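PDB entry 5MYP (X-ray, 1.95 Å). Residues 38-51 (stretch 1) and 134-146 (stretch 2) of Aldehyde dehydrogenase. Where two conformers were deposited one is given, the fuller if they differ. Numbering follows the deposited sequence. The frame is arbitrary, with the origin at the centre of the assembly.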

ATOM      1  N   LYS A  38      -8.607   0.291  26.196  0.50 16.17           N
ATOM      2  CA  LYS A  38      -7.150   0.336  26.304  0.50 15.92           C
ATOM      3  C   LYS A  38      -6.530   1.329  25.311  0.50 15.49           C
ATOM      4  O   LYS A  38      -5.611   2.068  25.663  0.50 15.35           O
ATOM      5  CB  LYS A  38      -6.560  -1.062  26.083  0.50 16.00           C
ATOM      6  CG  LYS A  38      -7.096  -2.137  27.016  0.50 16.16           C
ATOM      7  CD  LYS A  38      -6.518  -2.007  28.416  0.50 16.26           C
ATOM      8  CE  LYS A  38      -6.513  -3.347  29.136  0.50 16.33           C
ATOM      9  NZ  LYS A  38      -5.710  -3.306  30.387  0.50 16.41           N
ATOM     10  N   ARG A  39      -7.041   1.346  24.080  1.00 15.26           N
ATOM     11  CA  ARG A  39      -6.529   2.247  23.036  1.00 15.21           C
ATOM     12  C   ARG A  39      -6.759   3.714  23.390  1.00 15.53           C
ATOM     13  O   ARG A  39      -5.860   4.534  23.224  1.00 15.50           O
ATOM     14  CB  ARG A  39      -7.172   1.950  21.679  1.00 14.85           C
ATOM     15  CG  ARG A  39      -6.883   0.571  21.121  1.00 14.52           C
ATOM     16  CD  ARG A  39      -7.441   0.430  19.718  1.00 14.30           C
ATOM     17  NE  ARG A  39      -7.819  -0.944  19.388  1.00 14.07           N
ATOM     18  CZ  ARG A  39      -8.363  -1.317  18.229  1.00 13.92           C
ATOM     19  NH1 ARG A  39      -8.578  -0.434  17.255  1.00 13.79           N
ATOM     20  NH2 ARG A  39      -8.685  -2.591  18.034  1.00 13.78           N
ATOM     21  N   LYS A  40      -7.957   4.031  23.882  1.00 15.90           N
ATOM     22  CA  LYS A  40      -8.272   5.387  24.352  1.00 16.67           C
ATOM     23  C   LYS A  40      -7.428   5.795  25.557  1.00 16.99           C
ATOM     24  O   LYS A  40      -6.986   6.941  25.622  1.00 16.97           O
ATOM     25  CB  LYS A  40      -9.764   5.531  24.674  1.00 16.87           C
ATOM     26  CG  LYS A  40     -10.652   5.480  23.438  1.00 17.31           C
ATOM     27  CD  LYS A  40     -12.125   5.617  23.807  1.00 17.58           C
ATOM     28  CE  LYS A  40     -13.006   5.173  22.651  1.00 17.83           C
ATOM     29  NZ  LYS A  40     -14.462   5.333  22.916  1.00 18.09           N
ATOM     30  N   GLN A  41      -7.195   4.869  26.491  1.00 17.89           N
ATOM     31  CA  GLN A  41      -6.292   5.121  27.633  1.00 18.67           C
ATOM     32  C   GLN A  41      -4.884   5.520  27.167  1.00 18.11           C
ATOM     33  O   GLN A  41      -4.318   6.496  27.665  1.00 17.39           O
ATOM     34  CB  GLN A  41      -6.200   3.902  28.563  1.00 19.96           C
ATOM     35  CG  GLN A  41      -7.374   3.736  29.514  1.00 21.70           C
ATOM     36  CD  GLN A  41      -7.344   2.436  30.316  1.00 23.16           C
ATOM     37  OE1 GLN A  41      -8.261   2.168  31.098  1.00 24.96           O
ATOM     38  NE2 GLN A  41      -6.303   1.619  30.125  1.00 24.02           N
ATOM     39  N   VAL A  42      -4.344   4.774  26.202  1.00 17.82           N
ATOM     40  CA  VAL A  42      -3.003   5.042  25.667  1.00 17.96           C
ATOM     41  C   VAL A  42      -2.942   6.381  24.925  1.00 17.92           C
ATOM     42  O   VAL A  42      -1.987   7.145  25.099  1.00 17.61           O
ATOM     43  CB  VAL A  42      -2.520   3.896  24.741  1.00 18.21           C
ATOM     44  CG1 VAL A  42      -1.254   4.265  23.987  1.00 18.51           C
ATOM     45  CG2 VAL A  42      -2.288   2.630  25.546  1.00 18.49           C
ATOM     46  N   LEU A  43      -3.953   6.655  24.102  1.00 18.05           N
ATOM     47  CA  LEU A  43      -4.032   7.931  23.387  1.00 18.29           C
ATOM     48  C   LEU A  43      -4.151   9.113  24.342  1.00 18.36           C
ATOM     49  O   LEU A  43      -3.448  10.105  24.172  1.00 18.07           O
ATOM     50  CB  LEU A  43      -5.186   7.932  22.380  1.00 18.42           C
ATOM     51  CG  LEU A  43      -5.013   6.991  21.177  1.00 18.59           C
ATOM     52  CD1 LEU A  43      -6.297   6.987  20.367  1.00 18.78           C
ATOM     53  CD2 LEU A  43      -3.818   7.375  20.302  1.00 18.72           C
ATOM     54  N   ARG A  44      -5.031   8.999  25.338  0.70 19.01           N
ATOM     55  CA  ARG A  44      -5.169  10.036  26.378  0.70 19.54           C
ATOM     56  C   ARG A  44      -3.863  10.263  27.148  0.70 18.73           C
ATOM     57  O   ARG A  44      -3.526  11.398  27.481  0.70 18.28           O
ATOM     58  CB  ARG A  44      -6.290   9.691  27.366  0.70 20.85           C
ATOM     59  CG  ARG A  44      -7.695   9.913  26.814  0.70 22.18           C
ATOM     60  CD  ARG A  44      -8.751   9.931  27.913  0.70 23.39           C
ATOM     61  NE  ARG A  44      -8.511   8.944  28.971  0.70 24.27           N
ATOM     62  CZ  ARG A  44      -9.030   7.713  29.039  0.70 25.18           C
ATOM     63  NH1 ARG A  44      -9.864   7.236  28.109  0.70 25.74           N
ATOM     64  NH2 ARG A  44      -8.710   6.936  30.075  0.70 25.51           N
ATOM     65  N   SER A  45      -3.123   9.174  27.431  0.50 18.10           N
ATOM     66  CA  SER A  45      -1.812   9.252  28.103  0.50 17.72           C
ATOM     67  C   SER A  45      -0.756   9.930  27.234  0.50 17.42           C
ATOM     68  O   SER A  45       0.078  10.675  27.745  0.50 17.47           O
ATOM     69  CB  SER A  45      -1.320   7.860  28.508  0.50 17.64           C
ATOM     70  OG  SER A  45      -2.283   7.183  29.293  0.50 17.42           O
ATOM     71  N   LEU A  46      -0.787   9.671  25.926  1.00 17.05           N
ATOM     72  CA  LEU A  46       0.102  10.361  24.976  1.00 16.61           C
ATOM     73  C   LEU A  46      -0.262  11.846  24.811  1.00 16.30           C
ATOM     74  O   LEU A  46       0.620  12.676  24.617  1.00 15.75           O
ATOM     75  CB  LEU A  46       0.141   9.644  23.621  1.00 16.46           C
ATOM     76  CG  LEU A  46       0.912   8.323  23.636  1.00 16.50           C
ATOM     77  CD1 LEU A  46       0.701   7.533  22.355  1.00 16.45           C
ATOM     78  CD2 LEU A  46       2.398   8.546  23.881  1.00 16.68           C
ATOM     79  N   LEU A  47      -1.550  12.180  24.899  1.00 16.38           N
ATOM     80  CA  LEU A  47      -1.969  13.585  24.993  1.00 16.71           C
ATOM     81  C   LEU A  47      -1.356  14.239  26.231  1.00 16.79           C
ATOM     82  O   LEU A  47      -0.799  15.340  26.142  1.00 16.46           O
ATOM     83  CB  LEU A  47      -3.496  13.717  25.028  1.00 16.92           C
ATOM     84  CG  LEU A  47      -4.109  15.114  25.161  1.00 17.14           C
ATOM     85  CD1 LEU A  47      -3.624  16.036  24.064  1.00 17.35           C
ATOM     86  CD2 LEU A  47      -5.625  15.011  25.136  1.00 17.66           C
ATOM     87  N   ASN A  48      -1.437  13.546  27.370  1.00 17.28           N
ATOM     88  CA  ASN A  48      -0.810  14.020  28.612  1.00 17.66           C
ATOM     89  C   ASN A  48       0.710  14.162  28.465  1.00 17.55           C
ATOM     90  O   ASN A  48       1.283  15.136  28.950  1.00 17.35           O
ATOM     91  CB  ASN A  48      -1.141  13.104  29.803  1.00 18.16           C
ATOM     92  CG  ASN A  48      -2.628  13.070  30.143  1.00 18.76           C
ATOM     93  OD1 ASN A  48      -3.094  12.152  30.830  1.00 19.33           O
ATOM     94  ND2 ASN A  48      -3.380  14.058  29.667  1.00 18.86           N
ATOM     95  N   LEU A  49       1.352  13.205  27.791  1.00 17.55           N
ATOM     96  CA  LEU A  49       2.793  13.291  27.478  1.00 17.64           C
ATOM     97  C   LEU A  49       3.143  14.617  26.796  1.00 17.57           C
ATOM     98  O   LEU A  49       4.092  15.293  27.194  1.00 17.17           O
ATOM     99  CB  LEU A  49       3.239  12.113  26.595  1.00 17.92           C
ATOM    100  CG  LEU A  49       4.619  12.159  25.921  1.00 18.17           C
ATOM    101  CD1 LEU A  49       5.730  12.159  26.947  1.00 18.52           C
ATOM    102  CD2 LEU A  49       4.801  10.985  24.973  1.00 18.34           C
ATOM    103  N   VAL A  50       2.365  14.979  25.779  1.00 17.70           N
ATOM    104  CA  VAL A  50       2.613  16.204  25.016  1.00 18.07           C
ATOM    105  C   VAL A  50       2.270  17.446  25.845  1.00 18.38           C
ATOM    106  O   VAL A  50       3.093  18.354  25.961  1.00 18.43           O
ATOM    107  CB  VAL A  50       1.846  16.204  23.674  1.00 18.01           C
ATOM    108  CG1 VAL A  50       2.009  17.541  22.948  1.00 18.15           C
ATOM    109  CG2 VAL A  50       2.338  15.055  22.783  1.00 18.04           C
ATOM    110  N   GLU A  51       1.068  17.471  26.421  1.00 19.07           N
ATOM    111  CA  GLU A  51       0.576  18.655  27.146  1.00 19.79           C
ATOM    112  C   GLU A  51       1.332  18.957  28.445  1.00 19.66           C
ATOM    113  O   GLU A  51       1.661  20.113  28.709  1.00 19.54           O
ATOM    114  CB  GLU A  51      -0.923  18.534  27.433  1.00 20.61           C
ATOM    115  CG  GLU A  51      -1.789  18.627  26.189  1.00 21.45           C
ATOM    116  CD  GLU A  51      -3.275  18.706  26.508  1.00 22.30           C
ATOM    117  OE1 GLU A  51      -3.717  18.129  27.527  1.00 23.57           O
ATOM    118  OE2 GLU A  51      -4.013  19.346  25.733  1.00 23.17           O
ATOM    119  N   ILE A 134       7.731  11.479  14.765  1.00 17.09           N
ATOM    120  CA  ILE A 134       7.781  10.203  15.489  1.00 17.14           C
ATOM    121  C   ILE A 134       6.427   9.908  16.176  1.00 16.43           C
ATOM    122  O   ILE A 134       5.926   8.782  16.080  1.00 15.81           O
ATOM    123  CB  ILE A 134       9.001  10.140  16.462  1.00 17.80           C
ATOM    124  CG1 ILE A 134       9.356   8.689  16.812  1.00 18.51           C
ATOM    125  CG2 ILE A 134       8.785  10.954  17.728  1.00 17.98           C
ATOM    126  CD1 ILE A 134      10.221   8.002  15.780  1.00 18.60           C
ATOM    127  N   LEU A 135       5.823  10.906  16.829  1.00 15.87           N
ATOM    128  CA  LEU A 135       4.557  10.694  17.552  1.00 15.54           C
ATOM    129  C   LEU A 135       3.310  10.631  16.672  1.00 15.08           C
ATOM    130  O   LEU A 135       2.396   9.863  16.978  1.00 14.91           O
ATOM    131  CB  LEU A 135       4.352  11.744  18.658  1.00 15.75           C
ATOM    132  CG  LEU A 135       5.278  11.705  19.881  1.00 16.10           C
ATOM    133  CD1 LEU A 135       4.749  12.663  20.948  1.00 16.39           C
ATOM    134  CD2 LEU A 135       5.400  10.300  20.453  1.00 16.21           C
ATOM    135  N   GLN A 136       3.246  11.425  15.601  1.00 14.70           N
ATOM    136  CA  GLN A 136       2.038  11.432  14.754  1.00 14.53           C
ATOM    137  C   GLN A 136       1.755  10.052  14.130  1.00 13.90           C
ATOM    138  O   GLN A 136       0.622   9.581  14.218  1.00 13.86           O
ATOM    139  CB  GLN A 136       2.062  12.554  13.699  1.00 14.98           C
ATOM    140  CG  GLN A 136       0.743  12.709  12.952  1.00 15.45           C
ATOM    141  CD  GLN A 136       0.616  14.016  12.193  1.00 15.75           C
ATOM    142  OE1 GLN A 136       1.600  14.597  11.751  1.00 16.73           O
ATOM    143  NE2 GLN A 136      -0.614  14.435  11.960  1.00 16.36           N
ATOM    144  N   PRO A 137       2.776   9.388  13.539  1.00 13.16           N
ATOM    145  CA  PRO A 137       2.570   8.002  13.082  1.00 12.91           C
ATOM    146  C   PRO A 137       2.230   7.024  14.214  1.00 12.45           C
ATOM    147  O   PRO A 137       1.351   6.182  14.049  1.00 12.38           O
ATOM    148  CB  PRO A 137       3.922   7.621  12.453  1.00 12.92           C
ATOM    149  CG  PRO A 137       4.590   8.911  12.147  1.00 13.02           C
ATOM    150  CD  PRO A 137       4.121   9.879  13.187  1.00 13.15           C
ATOM    151  N   LEU A 138       2.930   7.143  15.344  1.00 12.06           N
ATOM    152  CA  LEU A 138       2.687   6.287  16.508  1.00 11.79           C
ATOM    153  C   LEU A 138       1.230   6.353  16.983  1.00 11.70           C
ATOM    154  O   LEU A 138       0.611   5.318  17.217  1.00 11.51           O
ATOM    155  CB  LEU A 138       3.630   6.656  17.659  1.00 11.75           C
ATOM    156  CG  LEU A 138       3.480   5.860  18.960  1.00 11.72           C
ATOM    157  CD1 LEU A 138       3.754   4.378  18.722  1.00 11.74           C
ATOM    158  CD2 LEU A 138       4.393   6.426  20.034  1.00 11.67           C
ATOM    159  N   LEU A 139       0.695   7.567  17.119  1.00 11.67           N
ATOM    160  CA  LEU A 139      -0.698   7.755  17.552  1.00 11.78           C
ATOM    161  C   LEU A 139      -1.665   6.963  16.670  1.00 11.54           C
ATOM    162  O   LEU A 139      -2.549   6.268  17.175  1.00 11.36           O
ATOM    163  CB  LEU A 139      -1.079   9.236  17.542  1.00 12.20           C
ATOM    164  CG  LEU A 139      -0.422  10.112  18.606  1.00 12.46           C
ATOM    165  CD1 LEU A 139      -0.605  11.583  18.266  1.00 12.69           C
ATOM    166  CD2 LEU A 139      -0.983   9.792  19.982  1.00 12.80           C
ATOM    167  N   GLY A 140      -1.464   7.060  15.358  1.00 11.13           N
ATOM    168  CA  GLY A 140      -2.243   6.300  14.388  1.00 10.96           C
ATOM    169  C   GLY A 140      -2.124   4.791  14.532  1.00 10.63           C
ATOM    170  O   GLY A 140      -3.126   4.083  14.477  1.00 10.44           O
ATOM    171  N   ALA A 141      -0.898   4.304  14.712  1.00 10.48           N
ATOM    172  CA  ALA A 141      -0.652   2.866  14.881  1.00 10.34           C
ATOM    173  C   ALA A 141      -1.349   2.311  16.130  1.00 10.21           C
ATOM    174  O   ALA A 141      -1.924   1.229  16.089  1.00 10.11           O
ATOM    175  CB  ALA A 141       0.845   2.579  14.935  1.00 10.32           C
ATOM    176  N   LEU A 142      -1.308   3.075  17.221  1.00 10.12           N
ATOM    177  CA  LEU A 142      -1.937   2.664  18.476  1.00 10.07           C
ATOM    178  C   LEU A 142      -3.466   2.773  18.425  1.00 10.05           C
ATOM    179  O   LEU A 142      -4.166   1.951  19.026  1.00  9.71           O
ATOM    180  CB  LEU A 142      -1.375   3.475  19.646  1.00 10.11           C
ATOM    181  CG  LEU A 142       0.131   3.297  19.895  1.00 10.13           C
ATOM    182  CD1 LEU A 142       0.657   4.333  20.871  1.00 10.12           C
ATOM    183  CD2 LEU A 142       0.453   1.886  20.375  1.00 10.15           C
ATOM    184  N   ALA A 143      -3.978   3.765  17.695  1.00 10.10           N
ATOM    185  CA  ALA A 143      -5.427   3.896  17.459  1.00 10.26           C
ATOM    186  C   ALA A 143      -6.016   2.674  16.741  1.00 10.40           C
ATOM    187  O   ALA A 143      -7.165   2.290  17.004  1.00 10.27           O
ATOM    188  CB  ALA A 143      -5.725   5.166  16.669  1.00 10.35           C
ATOM    189  N   ALA A 144      -5.213   2.067  15.862  1.00 10.42           N
ATOM    190  CA  ALA A 144      -5.596   0.868  15.110  1.00 10.41           C
ATOM    191  C   ALA A 144      -5.390  -0.456  15.863  1.00 10.43           C
ATOM    192  O   ALA A 144      -5.605  -1.521  15.291  1.00 10.69           O
ATOM    193  CB  ALA A 144      -4.841   0.832  13.780  1.00 10.49           C
ATOM    194  N   GLY A 145      -4.983  -0.399  17.131  1.00 10.47           N
ATOM    195  CA  GLY A 145      -4.870  -1.589  17.975  1.00 10.25           C
ATOM    196  C   GLY A 145      -3.572  -2.368  17.830  1.00 10.14           C
ATOM    197  O   GLY A 145      -3.499  -3.533  18.222  1.00 10.18           O
ATOM    198  N   ASN A 146      -2.548  -1.727  17.277  1.00 10.01           N
ATOM    199  CA  ASN A 146      -1.220  -2.326  17.163  1.00  9.91           C
ATOM    200  C   ASN A 146      -0.410  -1.992  18.406  1.00  9.85           C
ATOM    201  O   ASN A 146      -0.780  -1.109  19.187  1.00  9.71           O
ATOM    202  CB  ASN A 146      -0.500  -1.771  15.934  1.00  9.90           C
ATOM    203  CG  ASN A 146      -1.275  -2.009  14.658  1.00  9.90           C
ATOM    204  OD1 ASN A 146      -1.426  -3.148  14.205  1.00  9.87           O
ATOM    205  ND2 ASN A 146      -1.787  -0.931  14.075  1.00  9.91           N
TER

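Two helices, 38-51 and 134-143, pack nearly antiparallel at 163°, their axes approaching to 9.7 Å; the two stretches bury 524 Å² of mostly aliphatic surface between them. R39 lies level with A143 and L43 with L139, so the start of stretch 1 meets the end of stretch 2. R39 covers the most surface and supplies the one hydrogen bond between the stretches. Its CA-to-CB bond points toward stretch 2, and the m, t, t side chain carries the guanidinium to the point where the second helix ends. There R39 NH1 donates to A143 O at 3.1 Å, with an N-H...O angle of 154°; the carbonyl sits at the edge of the guanidinium, near its plane, where an arginine N-H can reach it. The last helical carbonyls lack a following turn to bond them all, which suits them to an outside donor. One face of the guanidinium lies against the backbone of the A144-G145 turn, with R39 NE 3.3 Å from G145 CA; R39 NE and NH2 are hydrogen-bonded elsewhere in the structure, so the buried charge is well supplied with partners. G145 ends the helix in a Schellman motif with phi of 84°, a value that favours glycine, and its lack of a side chain also matters for packing: an ideal CB would stand 2.7 Å from R39 NH2, a clash.

Beyond this polar end the contact is a run of leucines and valines. L43 and L142 cover equal areas, second to R39. L43 leaves its helix sideways, but its m, t side chain brings the end nearer, placing L43 CD2 3.7 Å from L139 CD2 and 3.6 Å from L139 O, while L43 CD1 rests 4.2 Å from A143 CB. The small methyl of A143 touches stretch 1 here although its CA-to-CB bond points away overall. L142, also m, t, presents CD1 to two residues one helical turn apart: L142 CD1 lies 3.7 Å from V42 CG1 and 3.5 Å from L46 CD1. L46 CD1 in turn packs 3.7 Å from L139 CD2, linking the contacts of L142 and L139. Further along, L135 CD1 meets V50 CG2 at 3.9 Å and L49 CD2 at 4.4 Å, continuing the apolar seam. Branched aliphatic side chains suit this surface because their methyl groups fill the space between the helices without needing polar partners. G140 has no contact with stretch 1; a CB there would point away.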